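Local atomic coordinates of ATP-dependent Clp protease proteolytic subunit (Listeria monocytogenes, PDB entry 4JCR), a protein that probably degrades misfolded proteins as a serine peptidase, its fourteen subunits forming two stacked heptameric rings around a central cavity, with ATP hydrolysis required for protein cleavage. Residues D20-L25 with D51-F56; Q41-E46 with H71-F76; I55-Q60 with G87-A92; R112-Q117 with D165-V170. The protein carries 1 engineered substitution. All coordinates share one frame; numbering follows the deposited sequence.

Interaction 1 of 4, residues D20-L25 with D51-F56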
loop_
_atom_site.group_PDB
_atom_site.type_symbol
_atom_site.label_atom_id
_atom_site.label_comp_id
_atom_site.label_asym_id
_atom_site.label_seq_id
_atom_site.Cartn_x
_atom_site.Cartn_y
_atom_site.Cartn_z
ATOM N N ASP A 20 32.701 27.909 -19.800
ATOM C CA ASP A 20 34.006 28.180 -20.405
ATOM C C ASP A 20 34.883 26.931 -20.516
ATOM O O ASP A 20 35.719 26.836 -21.416
ATOM C CB ASP A 20 34.748 29.273 -19.624
ATOM C CG ASP A 20 34.088 30.642 -19.748
ATOM O OD1 ASP A 20 33.522 30.954 -20.820
ATOM O OD2 ASP A 20 34.142 31.415 -18.767
ATOM N N THR A 21 34.686 25.978 -19.604
ATOM C CA THR A 21 35.427 24.710 -19.625
ATOM C C THR A 21 34.983 23.798 -20.772
ATOM O O THR A 21 35.679 22.840 -21.109
ATOM C CB THR A 21 35.305 23.936 -18.291
ATOM O OG1 THR A 21 33.961 23.472 -18.116
ATOM C CG2 THR A 21 35.702 24.810 -17.111
ATOM N N ARG A 22 33.825 24.105 -21.357
ATOM C CA ARG A 22 33.232 23.325 -22.454
ATOM C C ARG A 22 33.211 21.826 -22.150
ATOM O O ARG A 22 33.725 21.004 -22.917
ATOM C CB ARG A 22 33.914 23.638 -23.792
ATOM C CG ARG A 22 33.768 25.096 -24.201
ATOM C CD ARG A 22 34.462 25.421 -25.514
ATOM N NE ARG A 22 33.833 24.781 -26.669
ATOM C CZ ARG A 22 32.739 25.223 -27.285
ATOM N NH1 ARG A 22 32.266 24.565 -28.333
ATOM N NH2 ARG A 22 32.112 26.312 -26.858
ATOM N N THR A 23 32.609 21.496 -21.012
ATOM C CA THR A 23 32.539 20.134 -20.509
ATOM C C THR A 23 31.089 19.768 -20.215
ATOM O O THR A 23 30.355 20.547 -19.600
ATOM C CB THR A 23 33.398 19.973 -19.237
ATOM O OG1 THR A 23 34.769 20.243 -19.551
ATOM C CG2 THR A 23 33.290 18.566 -18.667
ATOM N N VAL A 24 30.686 18.587 -20.679
ATOM C CA VAL A 24 29.352 18.051 -20.440
ATOM C C VAL A 24 29.504 16.744 -19.665
ATOM O O VAL A 24 30.315 15.887 -20.024
ATOM C CB VAL A 24 28.584 17.813 -21.766
ATOM C CG1 VAL A 24 27.217 17.186 -21.516
ATOM C CG2 VAL A 24 28.426 19.116 -22.539
ATOM N N LEU A 25 28.746 16.610 -18.582
ATOM C CA LEU A 25 28.737 15.372 -17.813
ATOM C C LEU A 25 27.489 14.565 -18.142
ATOM O O LEU A 25 26.375 15.086 -18.101
ATOM C CB LEU A 25 28.814 15.651 -16.307
ATOM C CG LEU A 25 29.959 16.502 -15.746
ATOM C CD1 LEU A 25 29.823 16.633 -14.236
ATOM C CD2 LEU A 25 31.327 15.938 -16.104
ATOM N N ASP A 51 35.195 25.536 -30.753
ATOM C CA ASP A 51 36.206 24.880 -29.926
ATOM C C ASP A 51 35.736 23.490 -29.494
ATOM O O ASP A 51 34.532 23.260 -29.375
ATOM C CB ASP A 51 36.511 25.728 -28.685
ATOM C CG ASP A 51 37.255 27.013 -29.012
ATOM O OD1 ASP A 51 37.196 27.949 -28.186
ATOM O OD2 ASP A 51 37.900 27.093 -30.080
ATOM N N PRO A 52 36.684 22.558 -29.255
ATOM C CA PRO A 52 36.331 21.197 -28.841
ATOM C C PRO A 52 35.510 21.133 -27.549
ATOM O O PRO A 52 35.677 21.968 -26.658
ATOM C CB PRO A 52 37.694 20.530 -28.629
ATOM C CG PRO A 52 38.630 21.296 -29.501
ATOM C CD PRO A 52 38.141 22.712 -29.436
ATOM N N ILE A 53 34.628 20.139 -27.472
ATOM C CA ILE A 53 33.819 19.871 -26.282
ATOM C C ILE A 53 34.234 18.523 -25.693
ATOM O O ILE A 53 34.423 17.549 -26.428
ATOM C CB ILE A 53 32.308 19.868 -26.622
ATOM C CG1 ILE A 53 31.862 21.264 -27.074
ATOM C CG2 ILE A 53 31.469 19.392 -25.438
ATOM C CD1 ILE A 53 30.563 21.281 -27.852
ATOM N N THR A 54 34.389 18.475 -24.371
ATOM C CA THR A 54 34.731 17.240 -23.673
ATOM C C THR A 54 33.508 16.692 -22.935
ATOM O O THR A 54 32.827 17.427 -22.216
ATOM C CB THR A 54 35.892 17.453 -22.678
ATOM O OG1 THR A 54 37.007 18.040 -23.358
ATOM C CG2 THR A 54 36.332 16.131 -22.058
ATOM N N ILE A 55 33.234 15.402 -23.125
ATOM C CA ILE A 55 32.131 14.731 -22.435
ATOM C C ILE A 55 32.640 13.602 -21.542
ATOM O O ILE A 55 33.300 12.677 -22.016
ATOM C CB ILE A 55 31.075 14.176 -23.420
ATOM C CG1 ILE A 55 30.568 15.283 -24.352
ATOM C CG2 ILE A 55 29.915 13.543 -22.660
ATOM C CD1 ILE A 55 29.520 14.830 -25.349
ATOM N N PHE A 56 32.342 13.694 -20.248
ATOM C CA PHE A 56 32.621 12.614 -19.301
ATOM C C PHE A 56 31.377 11.740 -19.151
ATOM O O PHE A 56 30.289 12.245 -18.868
ATOM C CB PHE A 56 33.040 13.176 -17.940
ATOM C CG PHE A 56 34.376 13.870 -17.945
ATOM C CD1 PHE A 56 34.482 15.210 -18.304
ATOM C CD2 PHE A 56 35.529 13.186 -17.573
ATOM C CE1 PHE A 56 35.715 15.850 -18.303
ATOM C CE2 PHE A 56 36.762 13.820 -17.567
ATOM C CZ PHE A 56 36.855 15.154 -17.934
#

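Interaction 2 of 4, residues Q41-E46 with H71-F76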
loop_
_atom_site.group_PDB
_atom_site.type_symbol
_atom_site.label_atom_id
_atom_site.label_comp_id
_atom_site.label_asym_id
_atom_site.label_seq_id
_atom_site.Cartn_x
_atom_site.Cartn_y
_atom_site.Cartn_z
ATOM N N GLN A 41 22.741 21.677 -23.711
ATOM C CA GLN A 41 24.124 22.028 -23.390
ATOM C C GLN A 41 25.009 22.035 -24.631
ATOM O O GLN A 41 25.834 22.935 -24.801
ATOM C CB GLN A 41 24.704 21.072 -22.350
ATOM C CG GLN A 41 24.123 21.228 -20.958
ATOM C CD GLN A 41 24.580 20.124 -20.034
ATOM O OE1 GLN A 41 25.731 20.098 -19.600
ATOM N NE2 GLN A 41 23.682 19.193 -19.737
ATOM N N LEU A 42 24.832 21.034 -25.491
ATOM C CA LEU A 42 25.604 20.936 -26.731
ATOM C C LEU A 42 25.279 22.080 -27.686
ATOM O O LEU A 42 26.183 22.682 -28.267
ATOM C CB LEU A 42 25.393 19.578 -27.413
ATOM C CG LEU A 42 26.003 18.347 -26.731
ATOM C CD1 LEU A 42 25.607 17.078 -27.470
ATOM C CD2 LEU A 42 27.519 18.452 -26.612
ATOM N N LEU A 43 23.992 22.389 -27.825
ATOM C CA LEU A 43 23.554 23.491 -28.674
ATOM C C LEU A 43 24.046 24.847 -28.165
ATOM O O LEU A 43 24.396 25.719 -28.960
ATOM C CB LEU A 43 22.030 23.494 -28.836
ATOM C CG LEU A 43 21.402 22.378 -29.683
ATOM C CD1 LEU A 43 19.892 22.361 -29.494
ATOM C CD2 LEU A 43 21.761 22.501 -31.161
ATOM N N LEU A 44 24.077 25.013 -26.844
ATOM C CA LEU A 44 24.609 26.227 -26.227
ATOM C C LEU A 44 26.102 26.393 -26.521
ATOM O O LEU A 44 26.544 27.462 -26.949
ATOM C CB LEU A 44 24.337 26.228 -24.714
ATOM C CG LEU A 44 24.856 27.380 -23.843
ATOM C CD1 LEU A 44 23.850 27.732 -22.759
ATOM C CD2 LEU A 44 26.207 27.047 -23.225
ATOM N N LEU A 45 26.867 25.328 -26.294
ATOM C CA LEU A 45 28.312 25.346 -26.504
ATOM C C LEU A 45 28.681 25.527 -27.976
ATOM O O LEU A 45 29.721 26.108 -28.292
ATOM C CB LEU A 45 28.960 24.076 -25.939
ATOM C CG LEU A 45 29.000 23.915 -24.414
ATOM C CD1 LEU A 45 29.404 22.499 -24.037
ATOM C CD2 LEU A 45 29.930 24.929 -23.759
ATOM N N GLU A 46 27.818 25.032 -28.864
ATOM C CA GLU A 46 27.998 25.199 -30.302
ATOM C C GLU A 46 27.756 26.646 -30.736
ATOM O O GLU A 46 28.467 27.163 -31.601
ATOM C CB GLU A 46 27.076 24.253 -31.079
ATOM C CG GLU A 46 27.215 24.369 -32.592
ATOM C CD GLU A 46 26.142 23.619 -33.354
ATOM O OE1 GLU A 46 24.982 23.578 -32.888
ATOM O OE2 GLU A 46 26.463 23.080 -34.433
ATOM N N HIS A 71 23.784 10.483 -29.296
ATOM C CA HIS A 71 24.746 10.049 -30.313
ATOM C C HIS A 71 24.689 10.903 -31.553
ATOM O O HIS A 71 25.717 11.415 -32.004
ATOM C CB HIS A 71 24.518 8.577 -30.662
ATOM C CG HIS A 71 25.306 8.098 -31.862
ATOM N ND1 HIS A 71 26.430 7.367 -31.746
ATOM C CD2 HIS A 71 25.087 8.267 -33.229
ATOM C CE1 HIS A 71 26.910 7.089 -32.972
ATOM N NE2 HIS A 71 26.087 7.640 -33.878
ATOM N N ASP A 72 23.490 11.072 -32.106
ATOM C CA ASP A 72 23.296 11.856 -33.327
ATOM C C ASP A 72 23.534 13.355 -33.139
ATOM O O ASP A 72 24.021 14.026 -34.053
ATOM C CB ASP A 72 21.907 11.611 -33.920
ATOM C CG ASP A 72 21.804 10.280 -34.648
ATOM O OD1 ASP A 72 20.716 9.970 -35.167
ATOM O OD2 ASP A 72 22.805 9.541 -34.707
ATOM N N MET A 73 23.190 13.874 -31.962
ATOM C CA MET A 73 23.441 15.279 -31.642
ATOM C C MET A 73 24.935 15.578 -31.577
ATOM O O MET A 73 25.380 16.634 -32.030
ATOM C CB MET A 73 22.752 15.690 -30.336
ATOM C CG MET A 73 21.251 15.935 -30.453
ATOM S SD MET A 73 20.752 17.131 -31.717
ATOM C CE MET A 73 21.637 18.599 -31.190
ATOM N N ILE A 74 25.698 14.637 -31.024
ATOM C CA ILE A 74 27.158 14.743 -30.963
ATOM C C ILE A 74 27.767 14.895 -32.365
ATOM O O ILE A 74 28.680 15.698 -32.565
ATOM C CB ILE A 74 27.784 13.547 -30.203
ATOM C CG1 ILE A 74 27.565 13.709 -28.691
ATOM C CG2 ILE A 74 29.270 13.410 -30.516
ATOM C CD1 ILE A 74 27.843 12.463 -27.874
ATOM N N LYS A 75 27.246 14.139 -33.328
ATOM C CA LYS A 75 27.712 14.219 -34.714
ATOM C C LYS A 75 27.143 15.427 -35.460
ATOM O O LYS A 75 27.788 15.961 -36.363
ATOM C CB LYS A 75 27.396 12.925 -35.471
ATOM C CG LYS A 75 28.155 11.714 -34.957
ATOM C CD LYS A 75 28.100 10.559 -35.939
ATOM C CE LYS A 75 28.985 9.417 -35.472
ATOM N NZ LYS A 75 28.930 8.245 -36.386
ATOM N N PHE A 76 25.941 15.852 -35.071
ATOM C CA PHE A 76 25.233 16.958 -35.727
ATOM C C PHE A 76 25.894 18.326 -35.532
ATOM O O PHE A 76 25.945 19.131 -36.467
ATOM C CB PHE A 76 23.768 17.006 -35.265
ATOM C CG PHE A 76 22.950 18.084 -35.925
ATOM C CD1 PHE A 76 22.447 17.910 -37.211
ATOM C CD2 PHE A 76 22.671 19.271 -35.256
ATOM C CE1 PHE A 76 21.691 18.900 -37.818
ATOM C CE2 PHE A 76 21.916 20.265 -35.859
ATOM C CZ PHE A 76 21.424 20.079 -37.142
#

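Interaction 3 of 4, residues I55-Q60 with G87-A92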
loop_
_atom_site.group_PDB
_atom_site.type_symbol
_atom_site.label_atom_id
_atom_site.label_comp_id
_atom_site.label_asym_id
_atom_site.label_seq_id
_atom_site.Cartn_x
_atom_site.Cartn_y
_atom_site.Cartn_z
ATOM N N ILE A 55 33.234 15.402 -23.125
ATOM C CA ILE A 55 32.131 14.731 -22.435
ATOM C C ILE A 55 32.640 13.602 -21.542
ATOM O O ILE A 55 33.300 12.677 -22.016
ATOM C CB ILE A 55 31.075 14.176 -23.420
ATOM C CG1 ILE A 55 30.568 15.283 -24.352
ATOM C CG2 ILE A 55 29.915 13.543 -22.660
ATOM C CD1 ILE A 55 29.520 14.830 -25.349
ATOM N N PHE A 56 32.342 13.694 -20.248
ATOM C CA PHE A 56 32.621 12.614 -19.301
ATOM C C PHE A 56 31.377 11.740 -19.151
ATOM O O PHE A 56 30.289 12.245 -18.868
ATOM C CB PHE A 56 33.040 13.176 -17.940
ATOM C CG PHE A 56 34.376 13.870 -17.945
ATOM C CD1 PHE A 56 34.482 15.210 -18.304
ATOM C CD2 PHE A 56 35.529 13.186 -17.573
ATOM C CE1 PHE A 56 35.715 15.850 -18.303
ATOM C CE2 PHE A 56 36.762 13.820 -17.567
ATOM C CZ PHE A 56 36.855 15.154 -17.934
ATOM N N ILE A 57 31.536 10.434 -19.347
ATOM C CA ILE A 57 30.396 9.513 -19.323
ATOM C C ILE A 57 30.540 8.442 -18.240
ATOM O O ILE A 57 31.502 7.672 -18.237
ATOM C CB ILE A 57 30.134 8.865 -20.710
ATOM C CG1 ILE A 57 30.026 9.942 -21.799
ATOM C CG2 ILE A 57 28.859 8.027 -20.685
ATOM C CD1 ILE A 57 30.084 9.416 -23.221
ATOM N N ASN A 58 29.586 8.434 -17.310
ATOM C CA ASN A 58 29.421 7.362 -16.324
ATOM C C ASN A 58 27.975 6.894 -16.418
ATOM O O ASN A 58 27.080 7.492 -15.818
ATOM C CB ASN A 58 29.751 7.856 -14.905
ATOM C CG ASN A 58 29.658 6.756 -13.846
ATOM O OD1 ASN A 58 30.583 6.563 -13.057
ATOM N ND2 ASN A 58 28.539 6.047 -13.813
ATOM N N SER A 59 27.745 5.833 -17.186
ATOM C CA SER A 59 26.384 5.395 -17.450
ATOM C C SER A 59 26.250 3.891 -17.620
ATOM O O SER A 59 27.019 3.261 -18.356
ATOM C CB SER A 59 25.819 6.114 -18.678
ATOM O OG SER A 59 24.432 5.869 -18.804
ATOM N N GLN A 60 25.255 3.338 -16.933
ATOM C CA GLN A 60 24.870 1.929 -17.030
ATOM C C GLN A 60 24.006 1.652 -18.267
ATOM O O GLN A 60 23.700 0.496 -18.575
ATOM C CB GLN A 60 24.109 1.508 -15.762
ATOM C CG GLN A 60 22.855 2.334 -15.452
ATOM C CD GLN A 60 23.109 3.557 -14.570
ATOM O OE1 GLN A 60 24.034 4.336 -14.798
ATOM N NE2 GLN A 60 22.267 3.733 -13.559
ATOM N N GLY A 87 34.088 5.213 -14.507
ATOM C CA GLY A 87 33.229 4.344 -13.696
ATOM C C GLY A 87 32.757 3.151 -14.500
ATOM O O GLY A 87 33.332 2.067 -14.422
ATOM N N TRP A 88 31.692 3.353 -15.269
ATOM C CA TRP A 88 31.269 2.383 -16.273
ATOM C C TRP A 88 30.598 3.031 -17.449
ATOM O O TRP A 88 30.013 4.111 -17.334
ATOM C CB TRP A 88 30.395 1.268 -15.686
ATOM C CG TRP A 88 29.161 1.699 -14.918
ATOM C CD1 TRP A 88 28.612 2.979 -14.808
ATOM C CD2 TRP A 88 28.250 0.833 -14.148
ATOM N NE1 TRP A 88 27.480 2.966 -14.034
ATOM C CE2 TRP A 88 27.203 1.712 -13.609
ATOM C CE3 TRP A 88 28.205 -0.527 -13.854
ATOM C CZ2 TRP A 88 26.170 1.226 -12.819
ATOM C CZ3 TRP A 88 27.157 -1.004 -13.055
ATOM C CH2 TRP A 88 26.167 -0.147 -12.549
ATOM N N VAL A 89 30.713 2.380 -18.602
ATOM C CA VAL A 89 30.021 2.794 -19.816
ATOM C C VAL A 89 29.413 1.534 -20.423
ATOM O O VAL A 89 30.136 0.643 -20.875
ATOM C CB VAL A 89 30.970 3.467 -20.837
ATOM C CG1 VAL A 89 30.176 4.032 -22.007
ATOM C CG2 VAL A 89 31.800 4.567 -20.184
ATOM N N ALA A 90 28.087 1.455 -20.427
ATOM C CA ALA A 90 27.411 0.228 -20.846
ATOM C C ALA A 90 26.181 0.493 -21.697
ATOM O O ALA A 90 25.509 1.512 -21.534
ATOM C CB ALA A 90 27.042 -0.616 -19.630
ATOM N N SER A 91 25.911 -0.437 -22.614
ATOM C CA SER A 91 24.686 -0.448 -23.416
ATOM C C SER A 91 24.454 0.879 -24.155
ATOM O O SER A 91 25.260 1.255 -25.008
ATOM C CB SER A 91 23.492 -0.849 -22.540
ATOM O OG SER A 91 22.377 -1.217 -23.325
ATOM N N ALA A 92 23.376 1.593 -23.824
ATOM C CA ALA A 92 23.074 2.882 -24.462
ATOM C C ALA A 92 24.172 3.922 -24.229
ATOM O O ALA A 92 24.363 4.829 -25.045
ATOM C CB ALA A 92 21.723 3.413 -24.001
#

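Interaction 4 of 4, residues R112-Q117 with D165-V170. Engineered in segment 165-170: D165 (natural residue Asn).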
loop_
_atom_site.group_PDB
_atom_site.type_symbol
_atom_site.label_atom_id
_atom_site.label_comp_id
_atom_site.label_asym_id
_atom_site.label_seq_id
_atom_site.Cartn_x
_atom_site.Cartn_y
_atom_site.Cartn_z
ATOM N N ARG A 112 34.963 0.146 -16.372
ATOM C CA ARG A 112 34.631 -1.049 -17.137
ATOM C C ARG A 112 33.579 -0.735 -18.199
ATOM O O ARG A 112 32.782 0.192 -18.048
ATOM C CB ARG A 112 34.205 -2.215 -16.230
ATOM C CG ARG A 112 33.161 -1.881 -15.175
ATOM C CD ARG A 112 32.668 -3.151 -14.501
ATOM N NE ARG A 112 31.558 -2.903 -13.581
ATOM C CZ ARG A 112 30.656 -3.813 -13.224
ATOM N NH1 ARG A 112 29.687 -3.490 -12.378
ATOM N NH2 ARG A 112 30.712 -5.047 -13.712
ATOM N N TYR A 113 33.610 -1.503 -19.283
ATOM C CA TYR A 113 32.763 -1.265 -20.444
ATOM C C TYR A 113 31.914 -2.491 -20.723
ATOM O O TYR A 113 32.320 -3.614 -20.421
ATOM C CB TYR A 113 33.631 -0.928 -21.663
ATOM C CG TYR A 113 34.305 0.421 -21.562
ATOM C CD1 TYR A 113 33.806 1.516 -22.260
ATOM C CD2 TYR A 113 35.426 0.610 -20.754
ATOM C CE1 TYR A 113 34.406 2.758 -22.167
ATOM C CE2 TYR A 113 36.035 1.853 -20.652
ATOM C CZ TYR A 113 35.515 2.921 -21.362
ATOM O OH TYR A 113 36.101 4.161 -21.280
ATOM N N MET A 114 30.728 -2.278 -21.283
ATOM C CA MET A 114 29.865 -3.395 -21.643
ATOM C C MET A 114 29.075 -3.135 -22.911
ATOM O O MET A 114 28.443 -2.089 -23.066
ATOM C CB MET A 114 28.903 -3.755 -20.504
ATOM C CG MET A 114 28.254 -5.125 -20.674
ATOM S SD MET A 114 26.503 -5.186 -20.246
ATOM C CE MET A 114 25.848 -3.906 -21.309
ATOM N N ILE A 115 29.128 -4.102 -23.817
ATOM C CA ILE A 115 28.240 -4.136 -24.970
ATOM C C ILE A 115 27.322 -5.347 -24.829
ATOM O O ILE A 115 27.730 -6.384 -24.301
ATOM C CB ILE A 115 29.013 -4.159 -26.309
ATOM C CG1 ILE A 115 30.048 -5.295 -26.339
ATOM C CG2 ILE A 115 29.681 -2.813 -26.551
ATOM C CD1 ILE A 115 30.722 -5.501 -27.683
ATOM N N HIS A 116 26.077 -5.197 -25.266
ATOM C CA HIS A 116 25.109 -6.291 -25.228
ATOM C C HIS A 116 23.955 -6.015 -26.148
ATOM O O HIS A 116 23.839 -4.912 -26.689
ATOM C CB HIS A 116 24.645 -6.566 -23.789
ATOM C CG HIS A 116 23.577 -5.618 -23.279
ATOM N ND1 HIS A 116 22.693 -5.977 -22.331
ATOM C CD2 HIS A 116 23.273 -4.298 -23.618
ATOM C CE1 HIS A 116 21.866 -4.945 -22.072
ATOM N NE2 HIS A 116 22.219 -3.920 -22.862
ATOM N N GLN A 117 23.101 -7.015 -26.348
ATOM C CA GLN A 117 21.880 -6.837 -27.129
ATOM C C GLN A 117 20.733 -6.427 -26.202
ATOM O O GLN A 117 20.262 -7.238 -25.402
ATOM C CB GLN A 117 21.547 -8.104 -27.922
ATOM C CG GLN A 117 22.460 -8.326 -29.122
ATOM C CD GLN A 117 22.201 -9.638 -29.840
ATOM O OE1 GLN A 117 21.059 -9.981 -30.148
ATOM N NE2 GLN A 117 23.271 -10.375 -30.124
ATOM N N ASP A 165 25.910 -10.468 -21.829
ATOM C CA ASP A 165 26.588 -9.328 -21.211
ATOM C C ASP A 165 28.108 -9.445 -21.321
ATOM O O ASP A 165 28.744 -10.242 -20.627
ATOM C CB ASP A 165 26.141 -9.140 -19.755
ATOM C CG ASP A 165 24.777 -8.463 -19.636
ATOM O OD1 ASP A 165 24.343 -8.217 -18.491
ATOM O OD2 ASP A 165 24.143 -8.170 -20.675
ATOM N N PHE A 166 28.674 -8.636 -22.211
ATOM C CA PHE A 166 30.090 -8.699 -22.553
ATOM C C PHE A 166 30.865 -7.586 -21.841
ATOM O O PHE A 166 31.140 -6.533 -22.425
ATOM C CB PHE A 166 30.245 -8.609 -24.078
ATOM C CG PHE A 166 31.596 -9.029 -24.593
ATOM C CD1 PHE A 166 32.031 -10.348 -24.467
ATOM C CD2 PHE A 166 32.420 -8.114 -25.241
ATOM C CE1 PHE A 166 33.271 -10.736 -24.954
ATOM C CE2 PHE A 166 33.660 -8.496 -25.733
ATOM C CZ PHE A 166 34.088 -9.808 -25.588
ATOM N N TRP A 167 31.201 -7.830 -20.574
ATOM C CA TRP A 167 31.945 -6.870 -19.756
ATOM C C TRP A 167 33.414 -6.888 -20.051
ATOM O O TRP A 167 34.055 -7.938 -20.000
ATOM C CB TRP A 167 31.739 -7.144 -18.272
ATOM C CG TRP A 167 30.459 -6.593 -17.692
ATOM C CD1 TRP A 167 29.326 -7.306 -17.305
ATOM C CD2 TRP A 167 30.143 -5.187 -17.394
ATOM N NE1 TRP A 167 28.361 -6.464 -16.811
ATOM C CE2 TRP A 167 28.783 -5.182 -16.836
ATOM C CE3 TRP A 167 30.819 -3.978 -17.534
ATOM C CZ2 TRP A 167 28.152 -4.010 -16.445
ATOM C CZ3 TRP A 167 30.171 -2.801 -17.137
ATOM C CH2 TRP A 167 28.870 -2.819 -16.606
ATOM N N LEU A 168 33.961 -5.712 -20.346
ATOM C CA LEU A 168 35.386 -5.556 -20.615
ATOM C C LEU A 168 36.052 -4.644 -19.591
ATOM O O LEU A 168 35.492 -3.609 -19.214
ATOM C CB LEU A 168 35.606 -4.991 -22.023
ATOM C CG LEU A 168 35.139 -5.822 -23.225
ATOM C CD1 LEU A 168 35.110 -4.974 -24.487
ATOM C CD2 LEU A 168 36.020 -7.048 -23.426
ATOM N N SER A 169 37.247 -5.031 -19.145
ATOM C CA SER A 169 38.103 -4.139 -18.368
ATOM C C SER A 169 38.522 -2.964 -19.252
ATOM O O SER A 169 38.275 -2.977 -20.459
ATOM C CB SER A 169 39.338 -4.883 -17.857
ATOM O OG SER A 169 40.285 -5.081 -18.896
ATOM N N VAL A 170 39.158 -1.956 -18.656
ATOM C CA VAL A 170 39.632 -0.799 -19.422
ATOM C C VAL A 170 40.669 -1.202 -20.487
ATOM O O VAL A 170 40.623 -0.719 -21.620
ATOM C CB VAL A 170 40.137 0.348 -18.507
ATOM C CG1 VAL A 170 41.414 -0.038 -17.770
ATOM C CG2 VAL A 170 40.327 1.631 -19.302
#

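Interaction 1 of 4, residues D20-L25 with D51-F56
R22 reaches the D51-P52 segment because its chain runs straight at chi2 (179°) and then bends at chi3 (68°), which lays the guanidinium beside the carbonyls preceding strand 53-59. NH1 of R22 donates to O of D51 at 2.8 Å, tilted out of the carbonyl plane, and NE adds weak bonds to O of D51 and, at the guanidinium edge, O of P52.

Beyond it the chains pair as parallel strands 23-25 and 53-56, the two strands of a beta-alpha-beta unit. The bonds alternate: N of T54 to O of R22 (3.0 Å), N of V24 to O of T54 (2.9 Å), N of F56 to O of V24 (3.0 Å). On the face bearing T23, L25 and F56, CG2 of T23 meets the edge of the F56 ring at CD1 (3.6 Å), while CD2 of L25 lies 3.7 Å from CB of F56. F76 of a neighbouring subunit meets the F56 ring edge-to-face.

With NH2 of R22 bonded to O of L45, the buried guanidinium's hydrogen bonds go to main-chain carbonyls, whose dipoles probably help offset its charge, while the D51 carboxylate lies close but without direct contact.

Interaction 2 of 4, residues Q41-E46 with H71-F76
L42 and L43 pack against M73 and I74 through apolar side chains. CD1 of L42 lies 4.1 Å from CG1 of I74 and 4.3 Å from CB of M73, so one methyl group serves both neighbours. CE of M73 approaches CD2 of L43 at 3.9 Å, the two side chains crossing at about a right angle. The M73 chain folds at both chi2 (-55°) and chi3 (-58°), which carries its methyl to L43.

Polar contact across the pair is absent: no hydrogen bond joins the segments. E46 points its CB toward the other helix, but its OE2 bonds to N of K78, in the chain just after helix 64-76.

The axes of these short helical segments are 10.5 Å apart and only 5° from parallel, consistent with the modest 215 Å² buried between them. Helix 32-48 rests on strands 23-27 and 53-59 through L45, which touches V24 and I53, whereas helix 64-76 reaches strand 53-59 through I74 on I55.

Interaction 3 of 4, residues I55-Q60 with G87-A92
Two main-chain hydrogen bonds join S59 to the strand that leads to S91: N of S59 donates to O of W88 at 2.9 Å, and N of A90 donates to O of S59, also at 2.9 Å. The second runs nearly along the C=O axis, whereas the first comes in tilted 23° from the carbonyl plane. S59 and V89 thus form a parallel bridge. The short strand axes are 72° apart, consistent with a single bridge.

The bridge links the parallel sheet of the ClpP/crotonase-type fold to the small sheet of strands 88-90, 111-115 and 166-168, the chain turning a corner at G87. Just past the strand, S91, the predicted nucleophile, occupies the N-cap position of helix 92-97; its OG is hydrogen-bonded to NE2 of H116 and makes no capping bond.

Outward from the backbone, W88 carries most of the side-chain contact. Its CG sits between the backbone N and the carbonyl carbon (chi1 55°), which brings the indole over Q60. CB of Q60 lies above one indole face, offset toward the rim and 3.6 Å from CZ2 of W88. The polar end of Q60 is held by Q32 of a neighbouring subunit, and H63 of that subunit meets the indole ring. On the V89 side, CG2 of V89 packs 3.7 Å from O of I57, and CB of A90 is 3.7 Å from O of Q60.

Interaction 4 of 4, residues R112-Q117 with D165-V170
W167 is sandwiched between R112 and M114 in an antiparallel pairing of strands 112-115 and 166-168, part of a three-stranded mixed sheet whose middle strand leads into the predicted catalytic H116. One face of the indole takes CB of M114, a CH-pi contact 3.6 Å from the centroid of the W167 six-membered ring. SD of M114 lies over the W167 five-membered ring as a Met-aromatic contact. Against the opposite face the R112 guanidinium lies nearly flat, planes 18° apart and CZ of R112 4.0 Å from the six-membered centroid, a cation-pi stack. The R112 side chain, extended from CG to NE, passes over the rim of that same face, CD 3.6 Å from CE3 of W167. E135 and E65 of a neighbouring subunit form salt bridges to this cation.

The backbone is tightest at the hydrogen-bonded pair Y113-L168, where N of Y113 to O of L168 (2.8 Å) and N of L168 to O of Y113 (2.7 Å) are almost straight.

Toward the active-site end the pairing slackens. N of F166 to O of I115 measures 3.2 Å, and the return bond is weak. Past it, H116 and D165, an engineered residue that is Asn in nature, are partly exposed. NE2 of H116 is hydrogen-bonded to OG of S91, the predicted nucleophile; ND1 of H116 gives a weak bond to OD2 of D165 at 3.1 Å, bent to 135°.

How the interactions relate
Interactions 1, 2 and 3 are mainly buried, while interaction 4 is partly open and lies on the other side of the chain's centre from 1 and 2. Strand 53-59 serves both interaction 1 and interaction 3, its early residues pairing near parallel and its end diverging steeply. Interaction 2 adds the two helices over that sheet and relies on apolar side-chain contacts, with no hydrogen bond between its segments, whereas 1 and 3 depend largely on main-chain bonds. Interactions 3 and 4 meet in the three-stranded sheet, where V89 O and M114 N lie 3.0 Å apart, and in the predicted serine-histidine pair; charge and aromatic stacking are prominent in 4. Interactions 1, 3 and 4 also touch the same neighbouring subunit.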